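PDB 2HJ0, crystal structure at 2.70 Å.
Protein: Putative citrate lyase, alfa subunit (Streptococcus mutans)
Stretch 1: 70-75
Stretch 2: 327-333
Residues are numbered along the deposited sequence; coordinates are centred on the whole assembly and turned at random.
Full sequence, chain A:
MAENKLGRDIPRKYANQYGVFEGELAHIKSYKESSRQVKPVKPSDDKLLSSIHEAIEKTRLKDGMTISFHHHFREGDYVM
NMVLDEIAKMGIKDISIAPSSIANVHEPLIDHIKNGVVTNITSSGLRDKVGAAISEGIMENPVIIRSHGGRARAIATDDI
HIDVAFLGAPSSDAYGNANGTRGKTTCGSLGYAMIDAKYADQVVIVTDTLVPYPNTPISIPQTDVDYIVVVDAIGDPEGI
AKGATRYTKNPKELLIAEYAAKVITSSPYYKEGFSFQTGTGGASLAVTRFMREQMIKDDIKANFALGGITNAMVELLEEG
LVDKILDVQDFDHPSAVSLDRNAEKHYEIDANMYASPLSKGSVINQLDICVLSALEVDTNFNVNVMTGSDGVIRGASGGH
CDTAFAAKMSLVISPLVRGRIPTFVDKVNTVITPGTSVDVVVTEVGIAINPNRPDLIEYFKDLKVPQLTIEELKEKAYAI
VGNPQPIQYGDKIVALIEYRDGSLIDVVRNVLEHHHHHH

Stretch 1 (70-75) HHHFRE
Stretch 2 327-333: DVQDFDH

Residues 70-75 and 327-333 belong to one chain, and at least 255 positions separate any two residues that touch. Together they bury 304 Å², both sides summed.

Stretch 1 has no regular strand and turns sharply. His 71 to Arg 74 form a type I beta turn, closed by a hydrogen bond from Arg 74 N to His 71 O at 3.0 Å. The corner residues are His 72 (phi/psi -67/-20) and Phe 73 (-91/-4). Arg 74 then takes a positive phi (46/-132). The CA-to-CB bond of Phe 73 (chi1 m) points away from stretch 2. His 70 and Glu 75 do not reach it.

Stretch 2 has a short strand at 329-330, flanked by the non-extended Val 328 and Phe 331. From first to last CA, the two stretches run roughly the same way. The closest CA atoms across the contact are those of His 72 and Gln 329, 6.8 Å apart, so side chains bridge the gap.

Asp 327 (-119/120, chi1 t) makes no contact with stretch 1.

Val 328 (-106/-18, chi1 p) contributes its carbonyl. His 72 has chi1 -81° and chi2 115°. Its CB points sideways, but the ring end comes nearer. His 72 NE2 donates to Val 328 O at 3.1 Å, with an N-H...O angle of 172°. The bond is nearly linear, and the oxygen lies near the ring plane, where the N-H points. This is the one assigned hydrogen bond between the stretches.

Gln 329 (-166/137) is extended, with chi1 and chi2 both t and chi3 41°. Gln 329 CB lies 4.0 Å from His 72 NE2, at the ring edge. The amide end reaches the turn: Gln 329 NE2 is 3.8 Å from His 71 NE2 and 4.3 Å from Arg 74 CD. His 71 has chi1 67° and chi2 -69°. These are packing contacts; both NE2 atoms find hydrogen bonds elsewhere in the structure.

The CA-to-CB bond of Asp 330 (-98/146, chi1 m) points sideways. Asp 330 O is 4.1 Å from Arg 74 NH1.

Phe 331 (-113/13, chi1 -83°, chi2 -102°) meets Arg 74, whose CB points toward stretch 2. The arginine chi angles are -61°, -157°, -97° and 173°. Arg 74 NH1 comes within 2.8 Å of Phe 331 O. Arg 74 NH2 is 3.1 Å from Phe 331 CD1, which lies over one face of the guanidinium. This flat, charged group can pack a face against an aromatic carbon.

The CA-to-CB bond of Asp 332 (-172/152, chi1 p) points away; its side chain caps a backbone N of the following helix. Asp 332 N is 4.0 Å from Arg 74 NH1, at the guanidinium edge. His 333 (-48/-50, chi1 t) is helical and out of reach.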

ATOM      1  N   HIS A  70       4.500   0.428 -17.492  1.00  4.07           N
ATOM      2  CA  HIS A  70       3.661  -0.749 -17.331  1.00  3.88           C
ATOM      3  C   HIS A  70       2.935  -1.018 -18.647  1.00  4.10           C
ATOM      4  O   HIS A  70       2.913  -0.159 -19.526  1.00  2.59           O
ATOM      5  CB  HIS A  70       2.663  -0.568 -16.197  1.00  2.40           C
ATOM      6  CG  HIS A  70       1.576   0.407 -16.498  1.00  1.75           C
ATOM      7  ND1 HIS A  70       1.525   1.659 -15.928  1.00  2.99           N
ATOM      8  CD2 HIS A  70       0.527   0.333 -17.351  1.00  1.00           C
ATOM      9  CE1 HIS A  70       0.496   2.321 -16.424  1.00  3.34           C
ATOM     10  NE2 HIS A  70      -0.125   1.539 -17.290  1.00  4.25           N
ATOM     11  N   HIS A  71       2.356  -2.206 -18.797  1.00  5.27           N
ATOM     12  CA  HIS A  71       1.652  -2.547 -20.034  1.00  6.87           C
ATOM     13  C   HIS A  71       0.143  -2.784 -19.891  1.00  7.50           C
ATOM     14  O   HIS A  71      -0.451  -3.559 -20.664  1.00  6.92           O
ATOM     15  CB  HIS A  71       2.289  -3.786 -20.677  1.00  6.05           C
ATOM     16  CG  HIS A  71       2.113  -5.041 -19.883  1.00  4.79           C
ATOM     17  ND1 HIS A  71       2.736  -5.249 -18.673  1.00  4.55           N
ATOM     18  CD2 HIS A  71       1.351  -6.138 -20.106  1.00  5.53           C
ATOM     19  CE1 HIS A  71       2.364  -6.418 -18.182  1.00  4.92           C
ATOM     20  NE2 HIS A  71       1.521  -6.977 -19.030  1.00  5.30           N
ATOM     21  N   HIS A  72      -0.492  -2.114 -18.936  1.00  7.49           N
ATOM     22  CA  HIS A  72      -1.927  -2.328 -18.753  1.00  9.38           C
ATOM     23  C   HIS A  72      -2.781  -1.839 -19.915  1.00  8.83           C
ATOM     24  O   HIS A  72      -3.918  -2.273 -20.075  1.00 10.15           O
ATOM     25  CB  HIS A  72      -2.400  -1.703 -17.441  1.00  8.42           C
ATOM     26  CG  HIS A  72      -2.120  -2.548 -16.242  1.00  8.14           C
ATOM     27  ND1 HIS A  72      -1.256  -2.160 -15.241  1.00  9.94           N
ATOM     28  CD2 HIS A  72      -2.606  -3.756 -15.871  1.00  8.75           C
ATOM     29  CE1 HIS A  72      -1.223  -3.090 -14.303  1.00  9.92           C
ATOM     30  NE2 HIS A  72      -2.036  -4.069 -14.659  1.00  9.63           N
ATOM     31  N   PHE A  73      -2.231  -0.953 -20.732  1.00  9.79           N
ATOM     32  CA  PHE A  73      -2.964  -0.437 -21.892  1.00 11.21           C
ATOM     33  C   PHE A  73      -2.700  -1.303 -23.129  1.00 11.83           C
ATOM     34  O   PHE A  73      -3.274  -1.088 -24.207  1.00  9.45           O
ATOM     35  CB  PHE A  73      -2.562   1.007 -22.192  1.00  9.39           C
ATOM     36  CG  PHE A  73      -3.076   1.981 -21.191  1.00  9.61           C
ATOM     37  CD1 PHE A  73      -2.206   2.782 -20.467  1.00  8.59           C
ATOM     38  CD2 PHE A  73      -4.442   2.088 -20.960  1.00 11.23           C
ATOM     39  CE1 PHE A  73      -2.687   3.675 -19.530  1.00  8.42           C
ATOM     40  CE2 PHE A  73      -4.943   2.978 -20.024  1.00 10.68           C
ATOM     41  CZ  PHE A  73      -4.068   3.775 -19.306  1.00 10.70           C
ATOM     42  N   ARG A  74      -1.817  -2.280 -22.954  1.00 11.97           N
ATOM     43  CA  ARG A  74      -1.450  -3.191 -24.015  1.00 12.50           C
ATOM     44  C   ARG A  74      -1.168  -2.510 -25.340  1.00 13.09           C
ATOM     45  O   ARG A  74      -0.428  -1.534 -25.376  1.00 14.06           O
ATOM     46  CB  ARG A  74      -2.532  -4.241 -24.163  1.00 12.38           C
ATOM     47  CG  ARG A  74      -2.676  -5.027 -22.899  1.00 15.21           C
ATOM     48  CD  ARG A  74      -3.286  -6.362 -23.168  1.00 16.69           C
ATOM     49  NE  ARG A  74      -4.709  -6.326 -22.900  1.00 19.41           N
ATOM     50  CZ  ARG A  74      -5.534  -7.320 -23.175  1.00 20.76           C
ATOM     51  NH1 ARG A  74      -6.833  -7.196 -22.892  1.00 20.81           N
ATOM     52  NH2 ARG A  74      -5.050  -8.425 -23.735  1.00 20.00           N
ATOM     53  N   GLU A  75      -1.753  -3.016 -26.427  1.00 13.52           N
ATOM     54  CA  GLU A  75      -1.520  -2.454 -27.761  1.00 13.93           C
ATOM     55  C   GLU A  75      -2.035  -1.042 -27.933  1.00 14.94           C
ATOM     56  O   GLU A  75      -1.822  -0.420 -28.973  1.00 15.53           O
ATOM     57  CB  GLU A  75      -2.143  -3.338 -28.838  1.00 13.47           C
ATOM     58  CG  GLU A  75      -1.550  -4.741 -28.937  1.00 16.91           C
ATOM     59  CD  GLU A  75      -0.067  -4.757 -29.338  1.00 17.54           C
ATOM     60  OE1 GLU A  75       0.417  -3.772 -29.944  1.00 14.40           O
ATOM     61  OE2 GLU A  75       0.596  -5.777 -29.053  1.00 19.01           O
ATOM     62  N   ASP A 327      -7.554  -9.415  -8.857  1.00 10.30           N
ATOM     63  CA  ASP A 327      -7.180  -8.935 -10.189  1.00 10.88           C
ATOM     64  C   ASP A 327      -5.843  -8.201 -10.284  1.00  9.63           C
ATOM     65  O   ASP A 327      -5.650  -7.164  -9.649  1.00  8.79           O
ATOM     66  CB  ASP A 327      -8.300  -8.000 -10.681  1.00 12.80           C
ATOM     67  CG  ASP A 327      -8.189  -7.648 -12.148  1.00 13.81           C
ATOM     68  OD1 ASP A 327      -7.066  -7.592 -12.681  1.00 15.72           O
ATOM     69  OD2 ASP A 327      -9.250  -7.408 -12.764  1.00 15.24           O
ATOM     70  N   VAL A 328      -4.931  -8.724 -11.098  1.00  8.59           N
ATOM     71  CA  VAL A 328      -3.643  -8.069 -11.270  1.00  6.71           C
ATOM     72  C   VAL A 328      -3.611  -7.393 -12.639  1.00  6.16           C
ATOM     73  O   VAL A 328      -2.792  -6.515 -12.908  1.00  5.65           O
ATOM     74  CB  VAL A 328      -2.480  -9.062 -11.171  1.00  5.90           C
ATOM     75  CG1 VAL A 328      -2.405  -9.928 -12.425  1.00  3.12           C
ATOM     76  CG2 VAL A 328      -1.193  -8.298 -10.957  1.00  6.39           C
ATOM     77  N   GLN A 329      -4.518  -7.815 -13.504  1.00  6.86           N
ATOM     78  CA  GLN A 329      -4.611  -7.239 -14.830  1.00  8.56           C
ATOM     79  C   GLN A 329      -5.918  -7.629 -15.520  1.00  9.80           C
ATOM     80  O   GLN A 329      -6.346  -8.780 -15.461  1.00 11.01           O
ATOM     81  CB  GLN A 329      -3.426  -7.679 -15.678  1.00  7.03           C
ATOM     82  CG  GLN A 329      -3.690  -7.534 -17.135  1.00  6.60           C
ATOM     83  CD  GLN A 329      -2.484  -7.843 -17.963  1.00  7.87           C
ATOM     84  OE1 GLN A 329      -1.749  -8.801 -17.685  1.00  8.95           O
ATOM     85  NE2 GLN A 329      -2.266  -7.038 -19.000  1.00  7.15           N
ATOM     86  N   ASP A 330      -6.549  -6.662 -16.172  1.00 10.12           N
ATOM     87  CA  ASP A 330      -7.796  -6.919 -16.872  1.00 10.20           C
ATOM     88  C   ASP A 330      -7.528  -7.137 -18.339  1.00 11.16           C
ATOM     89  O   ASP A 330      -6.635  -6.517 -18.904  1.00 11.62           O
ATOM     90  CB  ASP A 330      -8.742  -5.746 -16.701  1.00 10.65           C
ATOM     91  CG  ASP A 330      -9.215  -5.604 -15.297  1.00 11.34           C
ATOM     92  OD1 ASP A 330      -9.004  -4.523 -14.705  1.00 13.71           O
ATOM     93  OD2 ASP A 330      -9.800  -6.583 -14.782  1.00 12.44           O
ATOM     94  N   PHE A 331      -8.315  -8.009 -18.959  1.00 13.21           N
ATOM     95  CA  PHE A 331      -8.146  -8.309 -20.372  1.00 15.12           C
ATOM     96  C   PHE A 331      -9.301  -7.856 -21.286  1.00 17.24           C
ATOM     97  O   PHE A 331      -9.380  -8.268 -22.446  1.00 18.08           O
ATOM     98  CB  PHE A 331      -7.877  -9.805 -20.542  1.00 15.21           C
ATOM     99  CG  PHE A 331      -6.433 -10.190 -20.331  1.00 16.57           C
ATOM    100  CD1 PHE A 331      -5.599 -10.440 -21.414  1.00 17.18           C
ATOM    101  CD2 PHE A 331      -5.903 -10.293 -19.050  1.00 17.13           C
ATOM    102  CE1 PHE A 331      -4.260 -10.786 -21.218  1.00 17.74           C
ATOM    103  CE2 PHE A 331      -4.569 -10.639 -18.851  1.00 17.04           C
ATOM    104  CZ  PHE A 331      -3.748 -10.885 -19.933  1.00 17.13           C
ATOM    105  N   ASP A 332     -10.195  -7.022 -20.760  1.00 17.78           N
ATOM    106  CA  ASP A 332     -11.304  -6.475 -21.540  1.00 21.23           C
ATOM    107  C   ASP A 332     -12.041  -5.412 -20.730  1.00 22.66           C
ATOM    108  O   ASP A 332     -12.045  -5.449 -19.501  1.00 24.98           O
ATOM    109  CB  ASP A 332     -12.269  -7.575 -22.007  1.00 22.22           C
ATOM    110  CG  ASP A 332     -12.875  -8.346 -20.869  1.00 24.37           C
ATOM    111  OD1 ASP A 332     -13.537  -9.366 -21.143  1.00 24.18           O
ATOM    112  OD2 ASP A 332     -12.698  -7.942 -19.700  1.00 27.95           O
ATOM    113  N   HIS A 333     -12.658  -4.462 -21.418  1.00 22.16           N
ATOM    114  CA  HIS A 333     -13.352  -3.380 -20.738  1.00 22.12           C
ATOM    115  C   HIS A 333     -14.297  -3.808 -19.612  1.00 21.18           C
ATOM    116  O   HIS A 333     -14.236  -3.278 -18.503  1.00 22.67           O
ATOM    117  CB  HIS A 333     -14.112  -2.532 -21.755  1.00 24.96           C
ATOM    118  CG  HIS A 333     -14.855  -1.392 -21.145  1.00 27.04           C
ATOM    119  ND1 HIS A 333     -14.222  -0.376 -20.460  1.00 27.97           N
ATOM    120  CD2 HIS A 333     -16.180  -1.134 -21.066  1.00 28.35           C
ATOM    121  CE1 HIS A 333     -15.128   0.455 -19.980  1.00 29.63           C
ATOM    122  NE2 HIS A 333     -16.324   0.019 -20.332  1.00 30.47           N
TER